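Local coordinates for particle-associated lyase (Acinetobacter bacteriophage AP22, PDB 4Y9V), which probably cleaves the capsular polysaccharide of Acinetobacter baumannii as a tailspike lyase, and binds a saccharide of that capsule, at residues D159-N167 against G407-E415; Y168-E176 against R190-I201. One frame throughout, in Å; residues are numbered along the deposited sequence.

Overall arrangement
Contacts 1 and 2 lie with their centres 16 Å apart, on the Ig-like region and where it leans on the pectin lyase-like solenoid. Along the chain, 159-167 runs directly into 168-176, 190-201 follows, and 407-415 comes only after about 200 further residues, so contact 2 is local while contact 1 reaches across the chain. Strand 172-181 pairs with strand 151-156, and the loop between them supplies 159-167. A salt bridge from D159 OD1 to R170 NH2 (2.9 Å) ties the two contacts together. Both carry residues of the glycan pocket, R166 in contact 1, Y168 and Y169 in contact 2, so this region contributes to the pocket.

Contact 1: D159-N167 against G407-E415; sequences DFSYSPYRN and GIIEKQLHE. With 49S (2-acetamido-2-deoxy-beta-D-mannopyranuronic acid), chain B; SO4 (sulfate ion), chain K.
The loop joining strands 151-156 and 172-181 of the Ig-like region meets the turn that leaves solenoid strand 405-409, chiefly through P164 and Y165 against K411. The tyrosine suits this place because its ring offers a face to aliphatic carbon and its hydroxyl an acceptor for backbone. K411 CG sits over the ring centre of Y165, a CH-pi contact 3.9 Å from the centroid and 13° off the normal. At the far end of the ring, E410 N donates to Y165 OH at 3.0 Å (158°), and water 3 links that hydroxyl to K411 O.

P164, rigid and apolar, packs tightly against the lysine stem, its CG 3.4 Å from K411 CB. K411 bends at its CB-CG bond (chi2 -67°), which turns its chain past P164 O. The imidazole of H414 lies under Y162 O, which stands 3.2 Å above the ring plane and takes a hydrogen bond from R382, while two alternative water positions connect H414 NE2 with F160 O.

Farther along the loop, R166 extends its guanidinium to the sugar, NH1 donating to O1 of 49S at 2.9 Å; NE is salt-bridged to E380 and NH2 donates to a sulfate, probably from the crystallisation liquor. Such a loop, braced on the solenoid wall and reaching into the glycan pocket, suits a tailspike whose saccharide site lies beside a beta-helix.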
loop_
_atom_site.group_PDB
_atom_site.type_symbol
_atom_site.label_atom_id
_atom_site.label_comp_id
_atom_site.label_asym_id
_atom_site.label_seq_id
_atom_site.Cartn_x
_atom_site.Cartn_y
_atom_site.Cartn_z
ATOM N N ASP A 159 5.954 35.995 8.133
ATOM C CA ASP A 159 5.221 35.631 6.935
ATOM C C ASP A 159 6.143 34.917 5.929
ATOM O O ASP A 159 7.327 35.219 5.792
ATOM C CB ASP A 159 4.617 36.857 6.261
ATOM C CG ASP A 159 3.459 37.466 6.996
ATOM O OD1 ASP A 159 3.051 36.947 8.059
ATOM O OD2 ASP A 159 2.910 38.454 6.472
ATOM N N PHE A 160 5.542 33.960 5.211
ATOM C CA PHE A 160 6.181 33.234 4.120
ATOM C C PHE A 160 7.341 32.354 4.609
ATOM O O PHE A 160 8.105 31.855 3.799
ATOM C CB PHE A 160 6.685 34.140 2.980
ATOM C CG PHE A 160 5.623 35.005 2.357
ATOM C CD1 PHE A 160 4.727 34.476 1.445
ATOM C CD2 PHE A 160 5.539 36.363 2.643
ATOM C CE1 PHE A 160 3.798 35.288 0.810
ATOM C CE2 PHE A 160 4.588 37.161 2.032
ATOM C CZ PHE A 160 3.710 36.630 1.096
ATOM N N SER A 161 7.457 32.084 5.907
ATOM C CA SER A 161 8.622 31.385 6.403
ATOM C C SER A 161 8.613 29.888 6.094
ATOM O O SER A 161 9.675 29.264 6.174
ATOM C CB SER A 161 8.852 31.657 7.892
ATOM O OG SER A 161 7.688 31.324 8.662
ATOM N N TYR A 162 7.463 29.335 5.727
ATOM C CA TYR A 162 7.413 27.993 5.162
ATOM C C TYR A 162 7.402 28.031 3.616
ATOM O O TYR A 162 8.166 27.324 2.980
ATOM C CB TYR A 162 6.192 27.187 5.674
ATOM C CG TYR A 162 6.161 25.774 5.144
ATOM C CD1 TYR A 162 7.011 24.816 5.637
ATOM C CD2 TYR A 162 5.282 25.404 4.131
ATOM C CE1 TYR A 162 6.995 23.497 5.148
ATOM C CE2 TYR A 162 5.260 24.118 3.641
ATOM C CZ TYR A 162 6.107 23.162 4.139
ATOM O OH TYR A 162 6.047 21.907 3.592
ATOM N N SER A 163 6.513 28.821 3.028
ATOM C CA SER A 163 6.361 28.851 1.585
ATOM C C SER A 163 6.108 30.258 1.099
ATOM O O SER A 163 5.415 31.032 1.749
ATOM C CB SER A 163 5.187 27.967 1.190
ATOM O OG SER A 163 4.746 28.245 -0.140
ATOM N N PRO A 164 6.631 30.576 -0.106
ATOM C CA PRO A 164 6.452 31.896 -0.681
ATOM C C PRO A 164 5.081 32.136 -1.283
ATOM O O PRO A 164 4.785 33.254 -1.740
ATOM C CB PRO A 164 7.559 31.953 -1.754
ATOM C CG PRO A 164 7.611 30.491 -2.243
ATOM C CD PRO A 164 7.513 29.720 -0.937
ATOM N N TYR A 165 4.209 31.119 -1.336
ATOM C CA TYR A 165 2.960 31.275 -2.055
ATOM C C TYR A 165 1.894 32.077 -1.316
ATOM O O TYR A 165 1.049 32.712 -1.965
ATOM C CB TYR A 165 2.401 29.889 -2.498
ATOM C CG TYR A 165 3.142 29.400 -3.733
ATOM C CD1 TYR A 165 4.313 28.673 -3.612
ATOM C CD2 TYR A 165 2.700 29.749 -4.993
ATOM C CE1 TYR A 165 5.014 28.283 -4.760
ATOM C CE2 TYR A 165 3.393 29.365 -6.125
ATOM C CZ TYR A 165 4.551 28.646 -6.018
ATOM O OH TYR A 165 5.233 28.304 -7.160
ATOM N N ARG A 166 1.845 31.991 0.026
ATOM C CA ARG A 166 0.834 32.723 0.795
ATOM C C ARG A 166 1.493 33.192 2.084
ATOM O O ARG A 166 2.292 32.480 2.677
ATOM C CB ARG A 166 -0.389 31.848 1.122
ATOM C CG ARG A 166 -1.074 31.266 -0.093
ATOM C CD ARG A 166 -2.406 30.615 0.224
ATOM N NE ARG A 166 -2.883 29.845 -0.916
ATOM C CZ ARG A 166 -4.043 29.223 -0.937
ATOM N NH1 ARG A 166 -4.875 29.321 0.094
ATOM N NH2 ARG A 166 -4.362 28.450 -1.976
ATOM N N ASN A 167 1.145 34.410 2.512
ATOM C CA ASN A 167 1.838 35.002 3.628
ATOM C C ASN A 167 1.719 34.172 4.918
ATOM O O ASN A 167 2.649 34.146 5.728
ATOM C CB ASN A 167 1.368 36.460 3.867
ATOM C CG ASN A 167 0.028 36.566 4.506
ATOM O OD1 ASN A 167 -0.947 36.013 4.055
ATOM N ND2 ASN A 167 0.049 37.295 5.624
ATOM N N GLY A 407 2.885 21.121 -13.453
ATOM C CA GLY A 407 3.343 22.034 -12.415
ATOM C C GLY A 407 3.740 23.367 -12.998
ATOM O O GLY A 407 4.314 23.434 -14.088
ATOM N N ILE A 408 3.449 24.421 -12.243
ATOM C CA ILE A 408 3.837 25.779 -12.593
ATOM C C ILE A 408 4.609 26.351 -11.413
ATOM O O ILE A 408 4.139 26.424 -10.304
ATOM C CB ILE A 408 2.617 26.676 -12.865
ATOM C CG1 ILE A 408 1.713 26.082 -13.944
ATOM C CG2 ILE A 408 3.089 28.086 -13.160
ATOM C CD1 ILE A 408 2.277 26.054 -15.332
ATOM N N ILE A 409 5.869 26.739 -11.706
ATOM C CA ILE A 409 6.755 27.293 -10.687
ATOM C C ILE A 409 6.690 28.799 -10.778
ATOM O O ILE A 409 7.239 29.417 -11.705
ATOM C CB ILE A 409 8.185 26.759 -10.867
ATOM C CG1 ILE A 409 8.202 25.233 -10.720
ATOM C CG2 ILE A 409 9.117 27.402 -9.872
ATOM C CD1 ILE A 409 9.517 24.586 -11.120
ATOM N N GLU A 410 6.022 29.452 -9.826
ATOM C CA GLU A 410 5.894 30.899 -9.839
ATOM C C GLU A 410 6.761 31.600 -8.805
ATOM O O GLU A 410 6.854 32.826 -8.781
ATOM C CB GLU A 410 4.461 31.324 -9.562
ATOM C CG GLU A 410 3.369 30.825 -10.401
ATOM C CD GLU A 410 1.922 31.008 -9.893
ATOM O OE1 GLU A 410 1.687 31.267 -8.669
ATOM O OE2 GLU A 410 1.100 30.774 -10.786
ATOM N N LYS A 411 7.407 30.819 -7.936
ATOM C CA LYS A 411 8.254 31.321 -6.864
ATOM C C LYS A 411 9.493 30.448 -6.795
ATOM O O LYS A 411 9.438 29.275 -7.159
ATOM C CB LYS A 411 7.515 31.263 -5.517
ATOM C CG LYS A 411 6.254 32.043 -5.443
ATOM C CD LYS A 411 6.408 33.515 -5.506
ATOM C CE LYS A 411 5.102 34.237 -5.274
ATOM N NZ LYS A 411 5.249 35.721 -5.313
ATOM N N GLN A 412 10.565 30.964 -6.252
ATOM C CA GLN A 412 11.718 30.136 -5.997
ATOM C C GLN A 412 11.306 28.944 -5.153
ATOM O O GLN A 412 10.590 29.064 -4.155
ATOM C CB GLN A 412 12.820 30.925 -5.297
ATOM C CG GLN A 412 13.449 32.021 -6.133
ATOM C CD GLN A 412 14.345 31.495 -7.238
ATOM O OE1 GLN A 412 14.743 30.321 -7.276
ATOM N NE2 GLN A 412 14.682 32.383 -8.143
ATOM N N LEU A 413 11.817 27.788 -5.533
ATOM C CA LEU A 413 11.737 26.566 -4.730
ATOM C C LEU A 413 12.676 26.658 -3.531
ATOM O O LEU A 413 13.787 27.216 -3.651
ATOM C CB LEU A 413 12.145 25.365 -5.558
ATOM C CG LEU A 413 11.233 25.031 -6.736
ATOM C CD1 LEU A 413 11.951 24.058 -7.651
ATOM C CD2 LEU A 413 9.938 24.415 -6.251
ATOM N N HIS A 414 12.283 26.055 -2.400
ATOM C CA HIS A 414 13.162 25.857 -1.260
ATOM C C HIS A 414 14.126 24.702 -1.454
ATOM O O HIS A 414 15.231 24.722 -0.902
ATOM C CB HIS A 414 12.341 25.644 0.002
ATOM C CG HIS A 414 11.769 26.831 0.677
ATOM N ND1 HIS A 414 11.962 27.088 1.976
ATOM C CD2 HIS A 414 10.968 27.757 0.180
ATOM C CE1 HIS A 414 11.316 28.222 2.234
ATOM N NE2 HIS A 414 10.679 28.671 1.174
ATOM N N GLU A 415 13.709 23.692 -2.203
ATOM C CA GLU A 415 14.531 22.500 -2.433
ATOM C C GLU A 415 14.238 22.030 -3.859
ATOM O O GLU A 415 13.209 22.354 -4.455
ATOM C CB GLU A 415 14.229 21.409 -1.402
ATOM C CG GLU A 415 14.537 21.625 0.064
ATOM C CD GLU A 415 15.997 21.784 0.400
ATOM O OE1 GLU A 415 16.920 21.619 -0.429
ATOM O OE2 GLU A 415 16.248 22.030 1.585
HETATM C C8 49S B . -4.354 26.947 3.378
HETATM C C7 49S B . -5.866 26.906 3.318
HETATM O O7 49S B . -6.493 25.862 3.599
HETATM N N2 49S B . -6.477 28.044 2.952
HETATM C C2 49S B . -7.910 28.161 2.779
HETATM C C3 49S B . -8.574 28.943 3.916
HETATM O O3 49S B . -8.336 28.314 5.176
HETATM C C1 49S B . -8.206 28.866 1.470
HETATM O O1 49S B . -7.591 28.242 0.380
HETATM O O5 49S B . -7.661 30.186 1.511
HETATM C C5 49S B . -8.349 30.993 2.484
HETATM C C6 49S B . -7.810 32.405 2.390
HETATM O O6A 49S B . -6.568 32.569 2.289
HETATM O O6B 49S B . -8.654 33.334 2.443
HETATM C C4 49S B . -8.160 30.411 3.885
HETATM O O4 49S B . -9.002 31.247 4.686
HETATM S S SO4 K . -8.067 26.355 -2.741
HETATM O O1 SO4 K . -6.949 27.042 -2.116
HETATM O O2 SO4 K . -7.565 25.210 -3.521
HETATM O O3 SO4 K . -8.714 27.330 -3.634
HETATM O O4 SO4 K . -9.081 25.840 -1.789
HETATM O O HOH W 1 9.429 30.831 1.715
HETATM O O HOH W 2 9.370 31.538 1.335
HETATM O O HOH W 3 7.622 27.243 -6.691
#

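Contact 2: Y168-E176 against R190-I201. With 49S (2-acetamido-2-deoxy-beta-D-mannopyranuronic acid), chain B; 49T (2-acetamido-2-deoxy-alpha-D-fucopyranose), chain C.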
loop_
_atom_site.group_PDB
_atom_site.type_symbol
_atom_site.label_atom_id
_atom_site.label_comp_id
_atom_site.label_asym_id
_atom_site.label_seq_id
_atom_site.Cartn_x
_atom_site.Cartn_y
_atom_site.Cartn_z
ATOM N N TYR A 168 0.582 33.509 5.076
ATOM C CA TYR A 168 0.314 32.734 6.275
ATOM C C TYR A 168 0.892 31.310 6.235
ATOM O O TYR A 168 0.724 30.569 7.202
ATOM C CB TYR A 168 -1.180 32.710 6.566
ATOM C CG TYR A 168 -2.088 32.172 5.511
ATOM C CD1 TYR A 168 -2.494 30.824 5.528
ATOM C CD2 TYR A 168 -2.621 32.976 4.503
ATOM C CE1 TYR A 168 -3.365 30.318 4.584
ATOM C CE2 TYR A 168 -3.518 32.476 3.557
ATOM C CZ TYR A 168 -3.898 31.156 3.615
ATOM O OH TYR A 168 -4.835 30.652 2.728
ATOM N N TYR A 169 1.625 30.984 5.179
ATOM C CA TYR A 169 2.375 29.718 5.143
ATOM C C TYR A 169 3.685 29.932 5.910
ATOM O O TYR A 169 4.744 30.195 5.336
ATOM C CB TYR A 169 2.633 29.289 3.721
ATOM C CG TYR A 169 1.452 28.843 2.907
ATOM C CD1 TYR A 169 0.197 28.551 3.471
ATOM C CD2 TYR A 169 1.579 28.628 1.531
ATOM C CE1 TYR A 169 -0.863 28.078 2.685
ATOM C CE2 TYR A 169 0.571 28.129 0.764
ATOM C CZ TYR A 169 -0.662 27.846 1.317
ATOM O OH TYR A 169 -1.707 27.336 0.597
ATOM N N ARG A 170 3.568 29.826 7.246
ATOM C CA ARG A 170 4.650 30.030 8.182
ATOM C C ARG A 170 5.137 28.686 8.680
ATOM O O ARG A 170 4.381 27.702 8.780
ATOM C CB ARG A 170 4.218 30.929 9.352
ATOM C CG ARG A 170 3.614 32.236 8.872
ATOM C CD ARG A 170 3.577 33.313 9.966
ATOM N NE ARG A 170 2.758 34.449 9.546
ATOM C CZ ARG A 170 1.444 34.459 9.560
ATOM N NH1 ARG A 170 0.770 33.477 10.143
ATOM N NH2 ARG A 170 0.787 35.439 8.968
ATOM N N LYS A 171 6.439 28.600 8.989
ATOM C CA LYS A 171 7.031 27.320 9.391
ATOM C C LYS A 171 6.799 27.061 10.890
ATOM O O LYS A 171 6.658 27.969 11.697
ATOM C CB LYS A 171 8.495 27.232 8.995
ATOM C CG LYS A 171 9.428 28.190 9.684
ATOM C CD LYS A 171 10.869 27.976 9.244
ATOM C CE LYS A 171 11.838 28.932 9.909
ATOM N NZ LYS A 171 13.203 28.731 9.390
ATOM N N GLY A 172 6.811 25.770 11.225
ATOM C CA GLY A 172 6.653 25.321 12.592
ATOM C C GLY A 172 6.297 23.853 12.609
ATOM O O GLY A 172 6.114 23.244 11.557
ATOM N N GLU A 173 6.193 23.283 13.804
ATOM C CA GLU A 173 5.781 21.897 13.954
ATOM C C GLU A 173 5.390 21.637 15.413
ATOM O O GLU A 173 5.733 22.410 16.305
ATOM C CB GLU A 173 6.883 20.919 13.488
ATOM C CG GLU A 173 8.199 21.042 14.226
ATOM C CD GLU A 173 9.294 20.394 13.385
ATOM O OE1 GLU A 173 9.730 21.027 12.371
ATOM O OE2 GLU A 173 9.690 19.237 13.662
ATOM N N PHE A 174 4.715 20.533 15.627
ATOM C CA PHE A 174 4.381 20.055 16.945
ATOM C C PHE A 174 5.398 19.022 17.403
ATOM O O PHE A 174 5.823 18.185 16.602
ATOM C CB PHE A 174 3.003 19.389 16.949
ATOM C CG PHE A 174 1.842 20.282 16.557
ATOM C CD1 PHE A 174 1.873 21.657 16.719
ATOM C CD2 PHE A 174 0.680 19.702 16.038
ATOM C CE1 PHE A 174 0.763 22.440 16.372
ATOM C CE2 PHE A 174 -0.417 20.488 15.687
ATOM C CZ PHE A 174 -0.355 21.849 15.858
ATOM N N VAL A 175 5.773 19.070 18.690
ATOM C CA VAL A 175 6.655 18.090 19.270
ATOM C C VAL A 175 6.100 17.656 20.637
ATOM O O VAL A 175 5.389 18.408 21.290
ATOM C CB VAL A 175 8.119 18.567 19.408
ATOM C CG1 VAL A 175 8.680 18.984 18.042
ATOM C CG2 VAL A 175 8.244 19.698 20.422
ATOM N N GLU A 176 6.489 16.452 21.036
ATOM C CA GLU A 176 6.276 15.965 22.401
ATOM C C GLU A 176 7.626 15.842 23.101
ATOM O O GLU A 176 8.581 15.293 22.573
ATOM C CB GLU A 176 5.545 14.628 22.422
ATOM C CG GLU A 176 5.323 14.136 23.846
ATOM C CD GLU A 176 4.451 12.912 23.913
ATOM O OE1 GLU A 176 3.244 13.101 23.766
ATOM O OE2 GLU A 176 4.971 11.828 24.105
ATOM N N ARG A 190 12.353 13.605 14.900
ATOM C CA ARG A 190 13.379 14.432 14.314
ATOM C C ARG A 190 12.710 15.661 13.716
ATOM O O ARG A 190 11.560 15.628 13.239
ATOM C CB ARG A 190 14.209 13.683 13.224
ATOM C CG ARG A 190 14.856 12.410 13.740
ATOM C CD ARG A 190 15.969 12.710 14.769
ATOM N NE ARG A 190 16.603 11.474 15.253
ATOM C CZ ARG A 190 16.146 10.715 16.258
ATOM N NH1 ARG A 190 15.073 11.068 16.933
ATOM N NH2 ARG A 190 16.777 9.603 16.566
ATOM N N ALA A 191 13.421 16.783 13.737
ATOM C CA ALA A 191 12.850 18.034 13.235
ATOM C C ALA A 191 12.469 17.901 11.760
ATOM O O ALA A 191 13.214 17.360 10.949
ATOM C CB ALA A 191 13.906 19.128 13.360
ATOM N N TYR A 192 11.319 18.485 11.418
ATOM C CA TYR A 192 10.854 18.506 10.058
ATOM C C TYR A 192 11.320 19.717 9.276
ATOM O O TYR A 192 11.112 19.781 8.047
ATOM C CB TYR A 192 9.304 18.403 9.982
ATOM C CG TYR A 192 8.850 17.020 10.326
ATOM C CD1 TYR A 192 8.768 16.045 9.354
ATOM C CD2 TYR A 192 8.553 16.629 11.607
ATOM C CE1 TYR A 192 8.400 14.745 9.601
ATOM C CE2 TYR A 192 8.208 15.318 11.903
ATOM C CZ TYR A 192 8.134 14.394 10.897
ATOM O OH TYR A 192 7.791 13.068 11.226
ATOM N N ASP A 193 11.964 20.676 9.903
ATOM C CA ASP A 193 12.415 21.890 9.239
ATOM C C ASP A 193 13.612 22.447 10.002
ATOM O O ASP A 193 13.957 21.989 11.077
ATOM C CB ASP A 193 11.254 22.899 9.114
ATOM C CG ASP A 193 11.322 23.899 7.978
ATOM O OD1 ASP A 193 12.381 23.974 7.300
ATOM O OD2 ASP A 193 10.309 24.620 7.785
ATOM N N ASN A 194 14.239 23.444 9.361
ATOM C CA ASN A 194 15.287 24.234 9.972
ATOM C C ASN A 194 14.662 25.429 10.706
ATOM O O ASN A 194 13.764 26.083 10.159
ATOM C CB ASN A 194 16.209 24.816 8.892
ATOM C CG ASN A 194 16.879 23.714 8.116
ATOM O OD1 ASN A 194 17.610 22.900 8.676
ATOM N ND2 ASN A 194 16.629 23.646 6.814
ATOM N N TYR A 195 15.174 25.734 11.886
ATOM C CA TYR A 195 14.741 26.896 12.667
ATOM C C TYR A 195 15.975 27.490 13.328
ATOM O O TYR A 195 16.740 26.757 13.957
ATOM C CB TYR A 195 13.713 26.545 13.751
ATOM C CG TYR A 195 12.521 25.763 13.272
ATOM C CD1 TYR A 195 11.380 26.359 12.759
ATOM C CD2 TYR A 195 12.539 24.366 13.302
ATOM C CE1 TYR A 195 10.314 25.588 12.324
ATOM C CE2 TYR A 195 11.484 23.604 12.875
ATOM C CZ TYR A 195 10.342 24.222 12.381
ATOM O OH TYR A 195 9.263 23.509 11.928
ATOM N N LEU A 196 16.171 28.789 13.190
ATOM C CA LEU A 196 17.370 29.452 13.729
ATOM C C LEU A 196 17.041 30.310 14.932
ATOM O O LEU A 196 16.001 30.983 14.968
ATOM C CB LEU A 196 18.014 30.343 12.672
ATOM C CG LEU A 196 18.366 29.629 11.358
ATOM C CD1 LEU A 196 18.886 30.659 10.342
ATOM C CD2 LEU A 196 19.315 28.445 11.547
ATOM N N THR A 197 17.975 30.390 15.866
ATOM C CA THR A 197 17.851 31.259 17.018
ATOM C C THR A 197 17.505 32.674 16.591
ATOM O O THR A 197 16.685 33.340 17.229
ATOM C CB THR A 197 19.150 31.307 17.825
ATOM O OG1 THR A 197 20.258 31.704 16.993
ATOM C CG2 THR A 197 19.399 29.909 18.353
ATOM N N SER A 198 18.219 33.101 15.525
ATOM C CA SER A 198 18.128 34.427 14.994
ATOM C C SER A 198 16.783 34.777 14.391
ATOM O O SER A 198 16.497 35.964 14.145
ATOM C CB SER A 198 19.228 34.624 13.908
ATOM O OG SER A 198 19.012 33.783 12.786
ATOM N N GLU A 199 15.961 33.812 14.066
ATOM C CA GLU A 199 14.657 33.966 13.480
ATOM C C GLU A 199 13.622 34.233 14.605
ATOM O O GLU A 199 13.896 34.029 15.785
ATOM C CB GLU A 199 14.244 32.725 12.646
ATOM C CG GLU A 199 15.099 32.608 11.356
ATOM C CD GLU A 199 14.984 31.272 10.675
ATOM O OE1 GLU A 199 14.542 30.296 11.279
ATOM O OE2 GLU A 199 15.377 31.214 9.483
ATOM N N ASN A 200 12.409 34.658 14.234
ATOM C CA ASN A 200 11.330 34.879 15.166
ATOM C C ASN A 200 10.602 33.558 15.470
ATOM O O ASN A 200 9.557 33.280 14.919
ATOM C CB ASN A 200 10.339 35.908 14.676
ATOM C CG ASN A 200 10.886 37.292 14.831
ATOM O OD1 ASN A 200 11.344 37.635 15.942
ATOM N ND2 ASN A 200 10.825 38.102 13.813
ATOM N N ILE A 201 11.274 32.728 16.278
ATOM C CA ILE A 201 10.782 31.391 16.624
ATOM C C ILE A 201 10.301 31.361 18.046
ATOM O O ILE A 201 11.070 31.519 19.006
ATOM C CB ILE A 201 11.856 30.307 16.431
ATOM C CG1 ILE A 201 12.591 30.376 15.115
ATOM C CG2 ILE A 201 11.214 28.928 16.659
ATOM C CD1 ILE A 201 11.701 30.269 13.884
HETATM C C8 49S B . -4.354 26.947 3.378
HETATM C C7 49S B . -5.866 26.906 3.318
HETATM O O7 49S B . -6.493 25.862 3.599
HETATM N N2 49S B . -6.477 28.044 2.952
HETATM C C2 49S B . -7.910 28.161 2.779
HETATM C C3 49S B . -8.574 28.943 3.916
HETATM O O3 49S B . -8.336 28.314 5.176
HETATM C C1 49S B . -8.206 28.866 1.470
HETATM O O1 49S B . -7.591 28.242 0.380
HETATM O O5 49S B . -7.661 30.186 1.511
HETATM C C5 49S B . -8.349 30.993 2.484
HETATM C C6 49S B . -7.810 32.405 2.390
HETATM O O6A 49S B . -6.568 32.569 2.289
HETATM O O6B 49S B . -8.654 33.334 2.443
HETATM C C4 49S B . -8.160 30.411 3.885
HETATM O O4 49S B . -9.002 31.247 4.686
HETATM C C1 49T C . -8.820 31.235 6.089
HETATM C C2 49T C . -9.809 32.258 6.657
HETATM N N2 49T C . -11.133 32.074 6.043
HETATM C C7 49T C . -12.145 31.566 6.728
HETATM O O7 49T C . -12.075 31.127 7.860
HETATM C C8 49T C . -13.473 31.536 5.965
HETATM O O5 49T C . -7.520 31.510 6.474
HETATM C C5 49T C . -7.036 32.821 6.147
HETATM C C6 49T C . -5.570 32.888 6.529
HETATM C C4 49T C . -7.911 33.857 6.847
HETATM O O4 49T C . -7.799 33.670 8.254
HETATM C C3 49T C . -9.334 33.670 6.394
HETATM O O3 49T C . -10.194 34.564 7.152
HETATM O O HOH W 4 13.323 26.796 6.844
HETATM O O HOH W 5 8.070 23.734 9.236
HETATM O O HOH W 6 9.527 16.815 14.960
#
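K171, just before strand 172-181, reaches into the loop 190-201, and its side chain can be followed atom by atom. CB lies 3.4 Å from D193 OD2; CG passes the ring of Y195, 3.8 Å from CE1; CD lies near both N194 O and D193 OD2, and CE approaches CD1 of I201. The chain is fully extended beyond CG, which carries NZ to the loop. There K171 NZ forms a salt bridge to E199 OE1 at 2.8 Å. It also donates to N194 O and meets water 4. A lysine suits the spot: its stem is greasy enough for the buried path and its ammonium can serve several acceptors. E199 OE1 is gripped twice, K171 NZ and L196 N reaching it from opposite faces of the carboxylate plane, so the type I turn L196-E199 is fastened to the lysine.

Two residues on, E173 also points toward the loop. Its OE2 takes Y192 N on the syn lone pair (2.9 Å, 163°), while OE1 uses its anti lone pair for Y195 OH (2.6 Å). The carboxylate and tyrosine ring planes stand 75° apart. Water 6 joins E173 OE2 to R190 O, and water 5 bridges G172 N, D193 OD2 and Y195 OH. Y192 N, Y195 OH and water 6 would probably favour the ionised form of the buried glutamate.

At the other end of 168-176, the ring of Y168 supports C6 of 49T on one face and its OH donates to 49S O6A. K171 and E173 thus pin the start of an Ig-like strand to an irregular loop, while the preceding Y168 and Y169 line the tailspike's glycan pocket.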